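Local coordinates for protein synthesis inhibitor I (Hordeum vulgare, PDB 4FBC), which belongs to the ribosome-inactivating proteins of plants and, in this crystal, holds adenosine monophosphate in a pocket, at residues N48-P53 against L255-F260. The protein carries 3 engineered substitutions. Residues are numbered along the deposited sequence; the frame is centred on the assembly and turned at random.
Sequences NRPVLP and LGILLF
The Arg49 guanidinium meets the loop of residues 255-260 at two carbonyls. Gly256 O lies at its edge, 2.9 Å from Arg49 NH2, whose N-H uses a lone pair in the carbonyl plane. Leu255 O stands obliquely, 2.9 Å from Arg49 NE, on a bond bent to 138° at the hydrogen. Over one face of the guanidinium sits Pro50 CD, offset toward the rim. Arginine suits this place because one planar group can serve two successive carbonyls just past a helix end; its chain bends at chi2 and chi3 (-53°), the second setting NE near Leu255 O. The other flat group, the Phe260 ring, receives Val51 CG1 at its edge, while Leu52 O approaches obliquely and comes closer to Phe260 CB, at 3.4 Å. Valine, branched at CB, can also send CG2 to Leu258 CB.

Between these ends the backbones run parallel, joined by a single beta bridge at Val51 and Leu258. Leu258 N donates to Pro50 O, and Leu258 O accepts from Leu52 N, both at 2.9 Å and nearly straight. Proline, lacking an N-H, fits at position 50 because the bridge uses its carbonyl oxygen, while its ring offers compact apolar surface to Ile257 CG1. The extended chi2 of Ile257 (167°) sends CD1 to Leu52 CG, 3.8 Å away, two apolar side chains crossing at about a right angle in a buried setting. Farther on, a water donates to Pro53 O and accepts from Phe260 N, extending the link between the chains.

This mostly buried pairing ties strand 49-50 to the loop after helix 248-254, whose Leu259 side chain lies about 5 Å from the bound adenosine monophosphate. Helix 25-39 packs Leu39 against Leu52 and Ile257, helix 269-278 meets Pro53 and Phe260, and helix 214-225 brings Trp214, a pocket residue, against Leu52 and Leu259.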
loop_
_atom_site.group_PDB
_atom_site.type_symbol
_atom_site.label_atom_id
_atom_site.label_comp_id
_atom_site.label_asym_id
_atom_site.label_seq_id
_atom_site.Cartn_x
_atom_site.Cartn_y
_atom_site.Cartn_z
ATOM N N ASN A 48 -14.313 7.902 -10.964
ATOM C CA ASN A 48 -14.072 6.541 -11.447
ATOM C C ASN A 48 -12.791 5.900 -10.904
ATOM O O ASN A 48 -12.215 5.004 -11.530
ATOM C CB ASN A 48 -14.113 6.478 -12.982
ATOM C CG ASN A 48 -14.368 5.072 -13.505
ATOM O OD1 ASN A 48 -14.876 4.210 -12.778
ATOM N ND2 ASN A 48 -14.022 4.832 -14.770
ATOM N N ARG A 49 -12.356 6.358 -9.732
ATOM C CA ARG A 49 -11.284 5.693 -9.006
ATOM C C ARG A 49 -11.908 5.075 -7.764
ATOM O O ARG A 49 -12.809 5.670 -7.159
ATOM C CB ARG A 49 -10.200 6.686 -8.575
ATOM C CG ARG A 49 -9.488 7.396 -9.720
ATOM C CD ARG A 49 -8.986 6.413 -10.780
ATOM N NE ARG A 49 -8.170 5.345 -10.208
ATOM C CZ ARG A 49 -7.995 4.155 -10.770
ATOM N NH1 ARG A 49 -8.577 3.884 -11.936
ATOM N NH2 ARG A 49 -7.239 3.235 -10.175
ATOM N N PRO A 50 -11.433 3.884 -7.371
ATOM C CA PRO A 50 -12.027 3.227 -6.199
ATOM C C PRO A 50 -11.699 3.942 -4.876
ATOM O O PRO A 50 -10.649 4.583 -4.748
ATOM C CB PRO A 50 -11.407 1.826 -6.233
ATOM C CG PRO A 50 -10.070 2.017 -6.900
ATOM C CD PRO A 50 -10.304 3.122 -7.930
ATOM N N VAL A 51 -12.609 3.855 -3.908
ATOM C CA VAL A 51 -12.370 4.415 -2.571
ATOM C C VAL A 51 -12.469 3.255 -1.603
ATOM O O VAL A 51 -13.334 2.402 -1.754
ATOM C CB VAL A 51 -13.425 5.478 -2.188
ATOM C CG1 VAL A 51 -13.107 6.090 -0.814
ATOM C CG2 VAL A 51 -13.498 6.577 -3.254
ATOM N N LEU A 52 -11.564 3.208 -0.634
ATOM C CA LEU A 52 -11.606 2.189 0.398
ATOM C C LEU A 52 -12.845 2.424 1.247
ATOM O O LEU A 52 -13.313 3.561 1.368
ATOM C CB LEU A 52 -10.357 2.284 1.272
ATOM C CG LEU A 52 -9.062 1.769 0.645
ATOM C CD1 LEU A 52 -7.846 2.417 1.299
ATOM C CD2 LEU A 52 -9.016 0.271 0.831
ATOM N N PRO A 53 -13.389 1.350 1.830
ATOM C CA PRO A 53 -14.401 1.574 2.871
ATOM C C PRO A 53 -13.751 2.283 4.066
ATOM O O PRO A 53 -12.522 2.203 4.231
ATOM C CB PRO A 53 -14.817 0.153 3.260
ATOM C CG PRO A 53 -13.596 -0.695 2.980
ATOM C CD PRO A 53 -12.902 -0.043 1.785
ATOM N N LEU A 255 -4.351 8.921 -8.315
ATOM C CA LEU A 255 -4.821 8.046 -7.242
ATOM C C LEU A 255 -5.133 6.638 -7.761
ATOM O O LEU A 255 -5.962 6.467 -8.653
ATOM C CB LEU A 255 -6.057 8.657 -6.554
ATOM C CG LEU A 255 -5.751 9.846 -5.630
ATOM C CD1 LEU A 255 -6.980 10.721 -5.449
ATOM C CD2 LEU A 255 -5.218 9.360 -4.288
ATOM N N GLY A 256 -4.456 5.638 -7.203
ATOM C CA GLY A 256 -4.775 4.240 -7.480
ATOM C C GLY A 256 -6.029 3.818 -6.726
ATOM O O GLY A 256 -6.958 3.265 -7.311
ATOM N N ILE A 257 -6.056 4.084 -5.421
ATOM C CA ILE A 257 -7.262 3.878 -4.608
ATOM C C ILE A 257 -7.225 4.902 -3.487
ATOM O O ILE A 257 -6.163 5.160 -2.938
ATOM C CB ILE A 257 -7.388 2.405 -4.078
ATOM C CG1 ILE A 257 -8.687 2.221 -3.275
ATOM C CG2 ILE A 257 -6.137 1.976 -3.281
ATOM C CD1 ILE A 257 -9.026 0.730 -2.993
ATOM N N LEU A 258 -8.365 5.521 -3.195
ATOM C CA LEU A 258 -8.409 6.611 -2.216
ATOM C C LEU A 258 -8.587 6.050 -0.809
ATOM O O LEU A 258 -9.323 5.095 -0.618
ATOM C CB LEU A 258 -9.578 7.574 -2.510
ATOM C CG LEU A 258 -9.479 8.597 -3.648
ATOM C CD1 LEU A 258 -9.540 7.912 -5.018
ATOM C CD2 LEU A 258 -10.558 9.667 -3.540
ATOM N N LEU A 259 -7.907 6.652 0.166
ATOM C CA LEU A 259 -8.238 6.424 1.578
ATOM C C LEU A 259 -9.587 7.071 1.846
ATOM O O LEU A 259 -9.861 8.170 1.367
ATOM C CB LEU A 259 -7.181 7.081 2.469
ATOM C CG LEU A 259 -7.388 6.995 3.990
ATOM C CD1 LEU A 259 -7.248 5.564 4.446
ATOM C CD2 LEU A 259 -6.355 7.891 4.684
ATOM N N PHE A 260 -10.453 6.403 2.598
ATOM C CA PHE A 260 -11.695 7.062 2.952
ATOM C C PHE A 260 -11.408 8.231 3.902
ATOM O O PHE A 260 -10.686 8.085 4.886
ATOM C CB PHE A 260 -12.702 6.109 3.591
ATOM C CG PHE A 260 -13.988 6.781 3.936
ATOM C CD1 PHE A 260 -14.941 7.019 2.957
ATOM C CD2 PHE A 260 -14.222 7.232 5.228
ATOM C CE1 PHE A 260 -16.129 7.677 3.264
ATOM C CE2 PHE A 260 -15.404 7.891 5.536
ATOM C CZ PHE A 260 -16.352 8.109 4.566
HETATM O O HOH W 1 -10.356 3.803 4.415
#